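Local coordinates for protein putative oxidoreductase (PDB 3QHA) that probably catalyses an NAD(P)-dependent oxidation of a hydroxyl substrate, as in the 3-hydroxyisobutyrate dehydrogenase family, using a Rossmann-type nucleotide-binding domain, at residues B[33-37]-B[159-164]; B[40-44]-B[59-65]; B[98-104]-B[123-129]; B[228-232]-B[244-248]. All coordinates share one frame; numbering follows the deposited sequence.

Contact 1: B[33-37]-B[159-164]; sequences RMTEW and PAFKHW
Arg33 and His163 are joined by three hydrogen bonds running in both directions. The arginine presents NE and NH2 side-on to a single acceptor, the backbone O of His163, each nitrogen at 2.8 Å from it; the oxygen lies in the guanidinium plane, and the NH2 bond also lies in the carbonyl plane. In return, His163 NE2 donates to Arg33 O at 2.9 Å. That donor stands above the carbonyl plane, 46° out of it, while Glu36 N reaches the same oxygen from the opposite face, so one carbonyl serves two N-H groups. The guanidinium also lies flat on the imidazole, planes 13° apart, and Glu36 OE2 forms a salt bridge with Arg33 NH1 at 3.4 Å. His163 holds CG anti to the backbone N (chi1 170°), which carries its ring out to Arg33.

The other face of the imidazole is covered by Trp37, whose CB sits 4.2 Å from the centroid of the His163 ring. The Trp37 indole reaches on along the helix until Ala160 CA lies over its six-membered ring in a CH-pi contact. On the inner side, Met34 extends alongside Trp164 and lays its CE over the indole face, 3.8 Å from the centroid of the Trp164 five-membered ring, a CH-pi contact; Met34 SD lies farther off and obliquely, completing a Met-aromatic contact.

The end of helix 27-33 and the turn that follows are thereby fastened to helix 151-164 above one face of the Rossmann sheet. Met34 packs down on strands 18-21, 41-44 and 73-76, Trp164 on strand 143-148, and Trp37 NE1 donates to Leu16 O.

Contact 2: B[40-44]-B[59-65]; sequences GVTVY and ATLADSV
The Tyr44 ring projects past the end of strand 41-44 into the bend formed by residues 62-65. With CG anti to the backbone N (chi1 177°), the phenol ring reaches Ser64, whose CA lies over its face, 4.0 Å from the Tyr44 ring centroid and 28° off the normal. Val65 N lies over the centre of that ring. At the edge, Ala62 O approaches Tyr44 CD1 in the ring plane, and Val65 CG2 packs 3.8 Å from Tyr44 CE2, with the two side chains crossing at about a right angle. The backbone after strand 60-61 thus curls round the aromatic group.

Farther back the side chains meet in parallel register. Val43 and Leu61 lie side by side and point the same way; with the Val43 chi1 (to CG1) at -61°, CG2 falls between the backbone N and the carbonyl carbon, and Val43 CG2 comes to 3.3 Å from Leu61 CD2, tighter than usual van der Waals contact. Thr42 and Thr60 share the reverse face of the sheet, where Thr42 OG1 meets Thr60 CB at 3.7 Å and Thr42 CG2 also reaches Ala62 CB.

Three backbone bonds fix this register: Thr60 N to Val41 O, Val43 N to Thr60 O (2.7 Å), and Ala62 N to Val43 O (2.8 Å).

Strand 60-61 is the outermost strand on this side of the sheet, and strand 41-44 continues the pairing to strand 18-21. Helix 48-55, the crossover of this beta-alpha-beta unit, covers Val43 and Leu61 through Leu54 and Met51, while Ser64 caps helix 65-68 by bonding Asp67 N.

Contact 3: B[98-104]-B[123-129]; sequences GTVIAIH and DIHIVDA
A right-handed beta-alpha-beta crossover of the Rossmann sheet brings strands 100-103 and 125-132 together, with helix 109-119 as the connection. They run parallel, with short-segment axes 4.7 Å apart at closest approach and 20° between their directions. His125 N to Thr99 O, Ile101 N to His125 O, Val127 N to Ile101 O and Ile103 N to Val127 O form the parallel ladder; the bond from Ala129 N to Ile103 O, at 2.8 Å, carries the ladder beyond Ile103, the last residue of strand 100-103. At its start, Gly98 N donates to Asp123 O, and Asp123 closes helix 109-119 as the C' residue of a Schellman motif.

On the face under helix 109-119, Ile126 CD1 packs 3.8 Å from Ile101 CB; Leu115 and Leu119 cover Ile126. On the opposite face, Val100 CG1 meets Val127 CG2 at 4.1 Å, beneath helix 151-164. Asp128 turns its carboxylate away from strand 100-103 to bond Thr178 OG1 and Gly175 N.

His104 NE2 bonds His75 ND1, and the other ring nitrogen serves this contact: His104 ND1 donates at 2.8 Å to Ala129 O, which lies 10° out of the imidazole plane.

Contact 4: B[228-232]-B[244-248]; sequences AIMVR and LYQPF
One face of the Phe248 ring is covered by Ile229, whose CD1 stands 4.1 Å from the ring centroid and 29° off the normal, a CH-pi contact. The methyl leans towards the far end of the ring, so that its nearest carbon is Phe248 CZ, 3.6 Å from Ile229 CD1, with Ile229 CG1 also reaching CZ and CE2. The isoleucine chi1 of -147° lies well away from a staggered value, and this rotation carries the CG1-CD1 arm out to the aromatic group. Two further groups approach the ring obliquely: Val231 CG2 comes to 4.2 Å from Phe248 CZ, and Arg232 NE to 3.9 Å from Phe248 CE2. The guanidinium is turned 76° from the ring plane, which excludes a flat stack.

Leu244 supplies the second apolar patch. Its CD1 fits against the backbone, 3.5 Å from Val231 O, and touches Val231 CG2 and Arg232 CG, both at 3.9 Å. Phe248 N bonds Leu244 O, an i to i+4 bond that puts the two hydrophobic side chains on the same side.

The loop is also held from beyond the two segments. Arg232 NH1 makes a weak bond to Gly286 O, and Leu238 and Leu287 pack on Phe248. From the second subunit, Arg217 donates to Met230 O, while Ala195 packs on Ile229.

This is apolar packing of the loop between helices 209-223 and 245-268, which leaves a 3-10 turn at 228-229 and bends by an inverse gamma turn at Met230, against the start of a long helix in the all-helical C-terminal domain, at the dimer interface.

How the contacts relate
Contacts 1, 2 and 3 all belong to the nucleotide-binding domain, whereas contact 4 lies in the C-terminal helical domain. Contact 1 touches both of the others: Thr35 CG2 lies 3.8 Å from Val41 CG1 of contact 2, and Trp164 CH2 lies 3.7 Å from His104 CE1 of contact 3. Contacts 2 and 3 do not meet, their nearest atoms being about 8 Å apart, yet they pair strands of one sheet. The side chains of Tyr44 and His104 each lie near, without touching, the glycine-rich loop, a GxGxxG pattern that probably binds the dinucleotide. Contact 4 is remote: its centre is about 37 Å from that of contact 3 and about 47 Å from that of contact 2.

Contact 1: B[33-37]-B[159-164]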
loop_
_atom_site.group_PDB
_atom_site.type_symbol
_atom_site.label_atom_id
_atom_site.label_comp_id
_atom_site.label_asym_id
_atom_site.label_seq_id
_atom_site.Cartn_x
_atom_site.Cartn_y
_atom_site.Cartn_z
ATOM N N ARG B 33 13.775 0.458 -22.586
ATOM C CA ARG B 33 14.590 1.361 -21.767
ATOM C C ARG B 33 16.078 1.159 -22.068
ATOM O O ARG B 33 16.844 2.119 -22.124
ATOM C CB ARG B 33 14.307 1.134 -20.273
ATOM C CG ARG B 33 15.286 1.803 -19.309
ATOM C CD ARG B 33 15.195 3.322 -19.373
ATOM N NE ARG B 33 16.123 3.969 -18.445
ATOM C CZ ARG B 33 16.314 5.286 -18.358
ATOM N NH1 ARG B 33 15.644 6.124 -19.145
ATOM N NH2 ARG B 33 17.182 5.771 -17.476
ATOM N N MET B 34 16.470 -0.096 -22.274
ATOM C CA MET B 34 17.864 -0.440 -22.568
ATOM C C MET B 34 18.378 0.029 -23.938
ATOM O O MET B 34 19.587 0.007 -24.172
ATOM C CB MET B 34 18.076 -1.948 -22.436
ATOM C CG MET B 34 17.941 -2.459 -21.020
ATOM S SD MET B 34 18.243 -4.225 -20.907
ATOM C CE MET B 34 17.741 -4.551 -19.218
ATOM N N THR B 35 17.491 0.453 -24.842
ATOM C CA THR B 35 17.946 1.035 -26.112
ATOM C C THR B 35 18.658 2.374 -25.887
ATOM O O THR B 35 19.392 2.847 -26.756
ATOM C CB THR B 35 16.796 1.239 -27.123
ATOM O OG1 THR B 35 15.789 2.084 -26.554
ATOM C CG2 THR B 35 16.183 -0.099 -27.520
ATOM N N GLU B 36 18.434 2.973 -24.717
ATOM C CA GLU B 36 19.077 4.230 -24.335
ATOM C C GLU B 36 20.432 4.020 -23.639
ATOM O O GLU B 36 21.188 4.975 -23.455
ATOM C CB GLU B 36 18.130 5.046 -23.445
ATOM C CG GLU B 36 16.907 5.576 -24.196
ATOM C CD GLU B 36 15.704 5.806 -23.295
ATOM O OE1 GLU B 36 14.705 5.062 -23.433
ATOM O OE2 GLU B 36 15.756 6.726 -22.450
ATOM N N TRP B 37 20.729 2.778 -23.254
ATOM C CA TRP B 37 22.035 2.410 -22.696
ATOM C C TRP B 37 23.100 2.557 -23.785
ATOM O O TRP B 37 22.877 2.123 -24.916
ATOM C CB TRP B 37 21.985 0.968 -22.173
ATOM C CG TRP B 37 23.281 0.387 -21.656
ATOM C CD1 TRP B 37 24.017 -0.607 -22.237
ATOM C CD2 TRP B 37 23.960 0.725 -20.438
ATOM N NE1 TRP B 37 25.120 -0.892 -21.470
ATOM C CE2 TRP B 37 25.109 -0.092 -20.360
ATOM C CE3 TRP B 37 23.714 1.645 -19.411
ATOM C CZ2 TRP B 37 26.012 -0.016 -19.296
ATOM C CZ3 TRP B 37 24.614 1.720 -18.352
ATOM C CH2 TRP B 37 25.748 0.893 -18.306
ATOM N N PRO B 159 26.249 -0.711 -12.549
ATOM C CA PRO B 159 26.015 0.453 -13.412
ATOM C C PRO B 159 24.969 0.205 -14.502
ATOM O O PRO B 159 24.172 1.096 -14.799
ATOM C CB PRO B 159 27.394 0.713 -14.027
ATOM C CG PRO B 159 28.348 0.214 -13.006
ATOM C CD PRO B 159 27.689 -1.010 -12.425
ATOM N N ALA B 160 24.969 -0.994 -15.078
ATOM C CA ALA B 160 23.987 -1.371 -16.093
ATOM C C ALA B 160 22.573 -1.410 -15.509
ATOM O O ALA B 160 21.632 -0.880 -16.104
ATOM C CB ALA B 160 24.347 -2.725 -16.702
ATOM N N PHE B 161 22.439 -2.040 -14.345
ATOM C CA PHE B 161 21.156 -2.142 -13.646
ATOM C C PHE B 161 20.610 -0.774 -13.249
ATOM O O PHE B 161 19.407 -0.529 -13.358
ATOM C CB PHE B 161 21.292 -3.024 -12.397
ATOM C CG PHE B 161 21.217 -4.507 -12.673
ATOM C CD1 PHE B 161 21.693 -5.050 -13.863
ATOM C CD2 PHE B 161 20.695 -5.365 -11.716
ATOM C CE1 PHE B 161 21.624 -6.419 -14.098
ATOM C CE2 PHE B 161 20.626 -6.731 -11.946
ATOM C CZ PHE B 161 21.089 -7.258 -13.139
ATOM N N LYS B 162 21.496 0.111 -12.798
ATOM C CA LYS B 162 21.110 1.468 -12.391
ATOM C C LYS B 162 20.438 2.272 -13.512
ATOM O O LYS B 162 19.676 3.200 -13.239
ATOM C CB LYS B 162 22.329 2.237 -11.869
ATOM N N HIS B 163 20.718 1.913 -14.762
ATOM C CA HIS B 163 20.122 2.581 -15.918
ATOM C C HIS B 163 18.614 2.340 -16.035
ATOM O O HIS B 163 17.872 3.241 -16.432
ATOM C CB HIS B 163 20.822 2.131 -17.207
ATOM C CG HIS B 163 20.132 2.572 -18.458
ATOM N ND1 HIS B 163 20.098 3.889 -18.866
ATOM C CD2 HIS B 163 19.445 1.872 -19.391
ATOM C CE1 HIS B 163 19.424 3.979 -19.998
ATOM N NE2 HIS B 163 19.017 2.769 -20.339
ATOM N N TRP B 164 18.167 1.129 -15.699
ATOM C CA TRP B 164 16.748 0.762 -15.819
ATOM C C TRP B 164 16.055 0.513 -14.475
ATOM O O TRP B 164 14.836 0.309 -14.431
ATOM C CB TRP B 164 16.577 -0.461 -16.731
ATOM C CG TRP B 164 17.376 -1.667 -16.325
ATOM C CD1 TRP B 164 18.585 -2.051 -16.829
ATOM C CD2 TRP B 164 17.021 -2.648 -15.341
ATOM N NE1 TRP B 164 19.007 -3.209 -16.221
ATOM C CE2 TRP B 164 18.066 -3.597 -15.303
ATOM C CE3 TRP B 164 15.925 -2.816 -14.484
ATOM C CZ2 TRP B 164 18.051 -4.695 -14.440
ATOM C CZ3 TRP B 164 15.910 -3.915 -13.627
ATOM C CH2 TRP B 164 16.967 -4.839 -13.614
#

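Contact 2: B[40-44]-B[59-65]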
loop_
_atom_site.group_PDB
_atom_site.type_symbol
_atom_site.label_atom_id
_atom_site.label_comp_id
_atom_site.label_asym_id
_atom_site.label_seq_id
_atom_site.Cartn_x
_atom_site.Cartn_y
_atom_site.Cartn_z
ATOM N N GLY B 40 24.055 -0.345 -25.928
ATOM C CA GLY B 40 23.048 -0.845 -26.861
ATOM C C GLY B 40 22.491 -2.173 -26.381
ATOM O O GLY B 40 23.069 -2.809 -25.492
ATOM N N VAL B 41 21.373 -2.596 -26.966
ATOM C CA VAL B 41 20.766 -3.878 -26.615
ATOM C C VAL B 41 20.422 -4.694 -27.860
ATOM O O VAL B 41 19.999 -4.147 -28.879
ATOM C CB VAL B 41 19.505 -3.689 -25.740
ATOM C CG1 VAL B 41 18.420 -2.934 -26.503
ATOM C CG2 VAL B 41 18.992 -5.035 -25.243
ATOM N N THR B 42 20.630 -6.005 -27.761
ATOM C CA THR B 42 20.265 -6.959 -28.803
ATOM C C THR B 42 19.143 -7.826 -28.252
ATOM O O THR B 42 19.274 -8.404 -27.175
ATOM C CB THR B 42 21.457 -7.852 -29.191
ATOM O OG1 THR B 42 22.508 -7.040 -29.728
ATOM C CG2 THR B 42 21.048 -8.890 -30.224
ATOM N N VAL B 43 18.042 -7.916 -28.990
ATOM C CA VAL B 43 16.841 -8.552 -28.467
ATOM C C VAL B 43 16.445 -9.777 -29.266
ATOM O O VAL B 43 16.762 -9.895 -30.452
ATOM C CB VAL B 43 15.644 -7.572 -28.442
ATOM C CG1 VAL B 43 15.947 -6.389 -27.536
ATOM C CG2 VAL B 43 15.294 -7.104 -29.847
ATOM N N TYR B 44 15.748 -10.687 -28.596
ATOM C CA TYR B 44 15.132 -11.816 -29.266
ATOM C C TYR B 44 13.819 -12.225 -28.606
ATOM O O TYR B 44 13.720 -12.320 -27.382
ATOM C CB TYR B 44 16.067 -13.020 -29.314
ATOM C CG TYR B 44 15.395 -14.210 -29.950
ATOM C CD1 TYR B 44 15.344 -14.346 -31.333
ATOM C CD2 TYR B 44 14.766 -15.175 -29.171
ATOM C CE1 TYR B 44 14.705 -15.427 -31.923
ATOM C CE2 TYR B 44 14.127 -16.255 -29.748
ATOM C CZ TYR B 44 14.099 -16.377 -31.123
ATOM O OH TYR B 44 13.464 -17.453 -31.697
ATOM N N ALA B 59 16.847 -1.059 -31.101
ATOM C CA ALA B 59 17.465 -2.296 -30.630
ATOM C C ALA B 59 17.958 -3.109 -31.823
ATOM O O ALA B 59 17.393 -3.024 -32.913
ATOM C CB ALA B 59 16.469 -3.107 -29.815
ATOM N N THR B 60 19.020 -3.884 -31.620
ATOM C CA THR B 60 19.460 -4.848 -32.627
ATOM C C THR B 60 18.635 -6.116 -32.456
ATOM O O THR B 60 18.345 -6.525 -31.332
ATOM C CB THR B 60 20.960 -5.183 -32.498
ATOM O OG1 THR B 60 21.728 -3.974 -32.513
ATOM C CG2 THR B 60 21.411 -6.084 -33.643
ATOM N N LEU B 61 18.250 -6.728 -33.571
ATOM C CA LEU B 61 17.392 -7.906 -33.542
ATOM C C LEU B 61 18.202 -9.167 -33.789
ATOM O O LEU B 61 18.794 -9.335 -34.857
ATOM C CB LEU B 61 16.281 -7.788 -34.588
ATOM C CG LEU B 61 15.340 -6.587 -34.456
ATOM C CD1 LEU B 61 14.163 -6.736 -35.405
ATOM C CD2 LEU B 61 14.852 -6.412 -33.026
ATOM N N ALA B 62 18.230 -10.049 -32.792
ATOM C CA ALA B 62 18.917 -11.328 -32.917
ATOM C C ALA B 62 18.090 -12.288 -33.765
ATOM O O ALA B 62 16.869 -12.157 -33.861
ATOM C CB ALA B 62 19.184 -11.930 -31.544
ATOM N N ASP B 63 18.776 -13.245 -34.378
ATOM C CA ASP B 63 18.136 -14.267 -35.201
ATOM C C ASP B 63 17.712 -15.461 -34.350
ATOM O O ASP B 63 16.867 -16.259 -34.763
ATOM C CB ASP B 63 19.099 -14.735 -36.298
ATOM C CG ASP B 63 19.396 -13.652 -37.325
ATOM O OD1 ASP B 63 18.477 -12.874 -37.665
ATOM O OD2 ASP B 63 20.549 -13.586 -37.806
ATOM N N SER B 64 18.301 -15.576 -33.162
ATOM C CA SER B 64 18.097 -16.736 -32.302
ATOM C C SER B 64 18.603 -16.456 -30.891
ATOM O O SER B 64 19.297 -15.466 -30.656
ATOM C CB SER B 64 18.838 -17.950 -32.874
ATOM O OG SER B 64 20.236 -17.718 -32.933
ATOM N N VAL B 65 18.253 -17.336 -29.958
ATOM C CA VAL B 65 18.786 -17.265 -28.596
ATOM C C VAL B 65 20.310 -17.437 -28.603
ATOM O O VAL B 65 21.018 -16.792 -27.826
ATOM C CB VAL B 65 18.148 -18.332 -27.683
ATOM C CG1 VAL B 65 18.825 -18.353 -26.317
ATOM C CG2 VAL B 65 16.651 -18.080 -27.531
#

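Contact 3: B[98-104]-B[123-129]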
loop_
_atom_site.group_PDB
_atom_site.type_symbol
_atom_site.label_atom_id
_atom_site.label_comp_id
_atom_site.label_asym_id
_atom_site.label_seq_id
_atom_site.Cartn_x
_atom_site.Cartn_y
_atom_site.Cartn_z
ATOM N N GLY B 98 32.918 -15.526 -18.647
ATOM C CA GLY B 98 32.726 -14.236 -17.982
ATOM C C GLY B 98 31.382 -13.575 -18.251
ATOM O O GLY B 98 31.064 -12.556 -17.638
ATOM N N THR B 99 30.595 -14.143 -19.167
ATOM C CA THR B 99 29.245 -13.649 -19.452
ATOM C C THR B 99 28.360 -13.723 -18.211
ATOM O O THR B 99 28.463 -14.667 -17.425
ATOM C CB THR B 99 28.570 -14.469 -20.576
ATOM O OG1 THR B 99 29.338 -14.362 -21.781
ATOM C CG2 THR B 99 27.151 -13.972 -20.840
ATOM N N VAL B 100 27.493 -12.725 -18.042
ATOM C CA VAL B 100 26.512 -12.721 -16.960
ATOM C C VAL B 100 25.105 -12.912 -17.521
ATOM O O VAL B 100 24.735 -12.286 -18.514
ATOM C CB VAL B 100 26.546 -11.407 -16.157
ATOM C CG1 VAL B 100 25.588 -11.484 -14.971
ATOM C CG2 VAL B 100 27.965 -11.103 -15.679
ATOM N N ILE B 101 24.331 -13.782 -16.878
ATOM C CA ILE B 101 22.931 -13.987 -17.229
ATOM C C ILE B 101 22.065 -13.547 -16.057
ATOM O O ILE B 101 22.212 -14.068 -14.949
ATOM C CB ILE B 101 22.639 -15.463 -17.554
ATOM C CG1 ILE B 101 23.540 -15.942 -18.696
ATOM C CG2 ILE B 101 21.169 -15.645 -17.924
ATOM C CD1 ILE B 101 23.244 -17.351 -19.167
ATOM N N ALA B 102 21.176 -12.586 -16.305
ATOM C CA ALA B 102 20.270 -12.062 -15.283
ATOM C C ALA B 102 18.840 -12.535 -15.532
ATOM O O ALA B 102 18.258 -12.234 -16.571
ATOM C CB ALA B 102 20.324 -10.542 -15.262
ATOM N N ILE B 103 18.275 -13.259 -14.569
ATOM C CA ILE B 103 16.909 -13.778 -14.677
ATOM C C ILE B 103 15.930 -12.886 -13.908
ATOM O O ILE B 103 16.065 -12.704 -12.698
ATOM C CB ILE B 103 16.814 -15.217 -14.142
ATOM C CG1 ILE B 103 17.855 -16.115 -14.821
ATOM C CG2 ILE B 103 15.417 -15.780 -14.377
ATOM C CD1 ILE B 103 18.007 -17.473 -14.167
ATOM N N HIS B 104 14.944 -12.339 -14.618
ATOM C CA HIS B 104 13.994 -11.385 -14.036
ATOM C C HIS B 104 12.589 -11.944 -13.806
ATOM O O HIS B 104 11.812 -11.367 -13.046
ATOM C CB HIS B 104 13.885 -10.153 -14.930
ATOM C CG HIS B 104 15.196 -9.488 -15.205
ATOM N ND1 HIS B 104 15.946 -8.886 -14.218
ATOM C CD2 HIS B 104 15.886 -9.323 -16.356
ATOM C CE1 HIS B 104 17.045 -8.382 -14.750
ATOM N NE2 HIS B 104 17.033 -8.635 -16.046
ATOM N N ASP B 123 32.525 -20.778 -16.735
ATOM C CA ASP B 123 32.732 -19.448 -16.184
ATOM C C ASP B 123 31.641 -18.487 -16.664
ATOM O O ASP B 123 31.924 -17.345 -17.027
ATOM C CB ASP B 123 34.138 -18.931 -16.523
ATOM C CG ASP B 123 34.615 -17.844 -15.563
ATOM O OD1 ASP B 123 34.571 -18.064 -14.332
ATOM O OD2 ASP B 123 35.041 -16.769 -16.039
ATOM N N ILE B 124 30.397 -18.970 -16.677
ATOM C CA ILE B 124 29.233 -18.127 -16.944
ATOM C C ILE B 124 28.550 -17.855 -15.616
ATOM O O ILE B 124 28.317 -18.772 -14.827
ATOM C CB ILE B 124 28.218 -18.782 -17.911
ATOM C CG1 ILE B 124 28.878 -19.146 -19.242
ATOM C CG2 ILE B 124 27.038 -17.848 -18.163
ATOM C CD1 ILE B 124 29.610 -18.006 -19.911
ATOM N N HIS B 125 28.229 -16.587 -15.382
ATOM C CA HIS B 125 27.676 -16.145 -14.112
ATOM C C HIS B 125 26.154 -16.020 -14.185
ATOM O O HIS B 125 25.617 -15.433 -15.126
ATOM C CB HIS B 125 28.300 -14.805 -13.723
ATOM C CG HIS B 125 29.787 -14.858 -13.560
ATOM N ND1 HIS B 125 30.394 -15.480 -12.490
ATOM C CD2 HIS B 125 30.789 -14.368 -14.328
ATOM C CE1 HIS B 125 31.705 -15.372 -12.607
ATOM N NE2 HIS B 125 31.971 -14.700 -13.712
ATOM N N ILE B 126 25.471 -16.589 -13.191
ATOM C CA ILE B 126 24.020 -16.472 -13.058
ATOM C C ILE B 126 23.673 -15.489 -11.947
ATOM O O ILE B 126 24.306 -15.481 -10.887
ATOM C CB ILE B 126 23.360 -17.829 -12.724
ATOM C CG1 ILE B 126 23.269 -18.710 -13.971
ATOM C CG2 ILE B 126 21.957 -17.625 -12.144
ATOM C CD1 ILE B 126 22.234 -18.246 -14.985
ATOM N N VAL B 127 22.661 -14.668 -12.211
ATOM C CA VAL B 127 22.115 -13.737 -11.239
ATOM C C VAL B 127 20.583 -13.818 -11.286
ATOM O O VAL B 127 19.994 -13.748 -12.367
ATOM C CB VAL B 127 22.563 -12.298 -11.567
ATOM C CG1 VAL B 127 21.666 -11.276 -10.878
ATOM C CG2 VAL B 127 24.030 -12.093 -11.185
ATOM N N ASP B 128 19.942 -13.989 -10.132
ATOM C CA ASP B 128 18.484 -13.856 -10.061
ATOM C C ASP B 128 18.162 -12.432 -9.632
ATOM O O ASP B 128 18.576 -11.985 -8.562
ATOM C CB ASP B 128 17.819 -14.899 -9.144
ATOM C CG ASP B 128 18.416 -14.945 -7.752
ATOM O OD1 ASP B 128 19.625 -14.680 -7.607
ATOM O OD2 ASP B 128 17.673 -15.270 -6.801
ATOM N N ALA B 129 17.448 -11.720 -10.498
ATOM C CA ALA B 129 17.185 -10.302 -10.316
ATOM C C ALA B 129 15.722 -9.998 -10.608
ATOM O O ALA B 129 15.419 -9.231 -11.525
ATOM C CB ALA B 129 18.095 -9.478 -11.230
#

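Contact 4: B[228-232]-B[244-248]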
loop_
_atom_site.group_PDB
_atom_site.type_symbol
_atom_site.label_atom_id
_atom_site.label_comp_id
_atom_site.label_asym_id
_atom_site.label_seq_id
_atom_site.Cartn_x
_atom_site.Cartn_y
_atom_site.Cartn_z
ATOM N N ALA B 228 5.267 1.414 5.062
ATOM C CA ALA B 228 5.526 2.396 6.113
ATOM C C ALA B 228 5.868 1.753 7.456
ATOM O O ALA B 228 6.603 2.332 8.247
ATOM C CB ALA B 228 4.330 3.331 6.268
ATOM N N ILE B 229 5.345 0.556 7.706
ATOM C CA ILE B 229 5.587 -0.135 8.972
ATOM C C ILE B 229 6.864 -0.984 8.936
ATOM O O ILE B 229 7.289 -1.507 9.967
ATOM C CB ILE B 229 4.367 -1.018 9.366
ATOM C CG1 ILE B 229 4.200 -1.066 10.887
ATOM C CG2 ILE B 229 4.487 -2.421 8.780
ATOM C CD1 ILE B 229 3.754 0.251 11.496
ATOM N N MET B 230 7.477 -1.106 7.760
ATOM C CA MET B 230 8.645 -1.968 7.578
ATOM C C MET B 230 9.920 -1.145 7.746
ATOM O O MET B 230 10.652 -0.890 6.787
ATOM C CB MET B 230 8.600 -2.652 6.206
ATOM C CG MET B 230 7.284 -3.370 5.919
ATOM S SD MET B 230 7.180 -4.061 4.254
ATOM C CE MET B 230 8.133 -5.563 4.445
ATOM N N VAL B 231 10.169 -0.739 8.989
ATOM C CA VAL B 231 11.282 0.146 9.323
ATOM C C VAL B 231 12.077 -0.396 10.518
ATOM O O VAL B 231 12.607 0.370 11.321
ATOM C CB VAL B 231 10.776 1.584 9.596
ATOM C CG1 VAL B 231 10.127 2.162 8.339
ATOM C CG2 VAL B 231 9.790 1.606 10.766
ATOM N N ARG B 232 12.171 -1.724 10.607
ATOM C CA ARG B 232 12.917 -2.397 11.673
ATOM C C ARG B 232 14.048 -3.276 11.134
ATOM O O ARG B 232 13.897 -3.929 10.104
ATOM C CB ARG B 232 11.979 -3.266 12.504
ATOM C CG ARG B 232 10.971 -2.492 13.337
ATOM C CD ARG B 232 10.396 -3.383 14.424
ATOM N NE ARG B 232 9.218 -4.117 13.981
ATOM C CZ ARG B 232 8.791 -5.270 14.496
ATOM N NH1 ARG B 232 7.694 -5.827 14.006
ATOM N NH2 ARG B 232 9.445 -5.879 15.482
ATOM N N LEU B 244 11.061 3.721 18.062
ATOM C CA LEU B 244 9.801 3.286 17.467
ATOM C C LEU B 244 8.758 2.819 18.490
ATOM O O LEU B 244 7.626 2.532 18.108
ATOM C CB LEU B 244 10.050 2.168 16.448
ATOM C CG LEU B 244 10.890 2.529 15.221
ATOM C CD1 LEU B 244 11.142 1.295 14.362
ATOM C CD2 LEU B 244 10.213 3.616 14.407
ATOM N N TYR B 245 9.109 2.762 19.773
ATOM C CA TYR B 245 8.217 2.170 20.779
ATOM C C TYR B 245 6.889 2.909 20.930
ATOM O O TYR B 245 5.829 2.303 20.779
ATOM C CB TYR B 245 8.914 2.066 22.137
ATOM C CG TYR B 245 8.078 1.420 23.231
ATOM C CD1 TYR B 245 8.035 0.037 23.382
ATOM C CD2 TYR B 245 7.350 2.200 24.130
ATOM C CE1 TYR B 245 7.279 -0.555 24.394
ATOM C CE2 TYR B 245 6.592 1.618 25.141
ATOM C CZ TYR B 245 6.560 0.241 25.266
ATOM O OH TYR B 245 5.811 -0.336 26.268
ATOM N N GLN B 246 6.935 4.204 21.235
ATOM C CA GLN B 246 5.693 4.963 21.441
ATOM C C GLN B 246 4.862 5.082 20.158
ATOM O O GLN B 246 3.642 4.959 20.212
ATOM C CB GLN B 246 5.958 6.348 22.054
ATOM C CG GLN B 246 6.309 6.320 23.545
ATOM C CD GLN B 246 5.190 5.775 24.432
ATOM O OE1 GLN B 246 4.006 5.866 24.098
ATOM N NE2 GLN B 246 5.569 5.212 25.578
ATOM N N PRO B 247 5.512 5.318 19.003
ATOM C CA PRO B 247 4.752 5.312 17.749
ATOM C C PRO B 247 4.065 3.978 17.435
ATOM O O PRO B 247 2.906 3.976 17.026
ATOM C CB PRO B 247 5.813 5.631 16.694
ATOM C CG PRO B 247 6.835 6.409 17.426
ATOM C CD PRO B 247 6.876 5.841 18.808
ATOM N N PHE B 248 4.767 2.862 17.630
ATOM C CA PHE B 248 4.184 1.543 17.349
ATOM C C PHE B 248 3.102 1.161 18.357
ATOM O O PHE B 248 2.108 0.523 18.000
ATOM C CB PHE B 248 5.273 0.464 17.274
ATOM C CG PHE B 248 5.846 0.281 15.890
ATOM C CD1 PHE B 248 6.109 1.377 15.076
ATOM C CD2 PHE B 248 6.109 -0.991 15.399
ATOM C CE1 PHE B 248 6.626 1.205 13.797
ATOM C CE2 PHE B 248 6.630 -1.173 14.121
ATOM C CZ PHE B 248 6.888 -0.074 13.321
#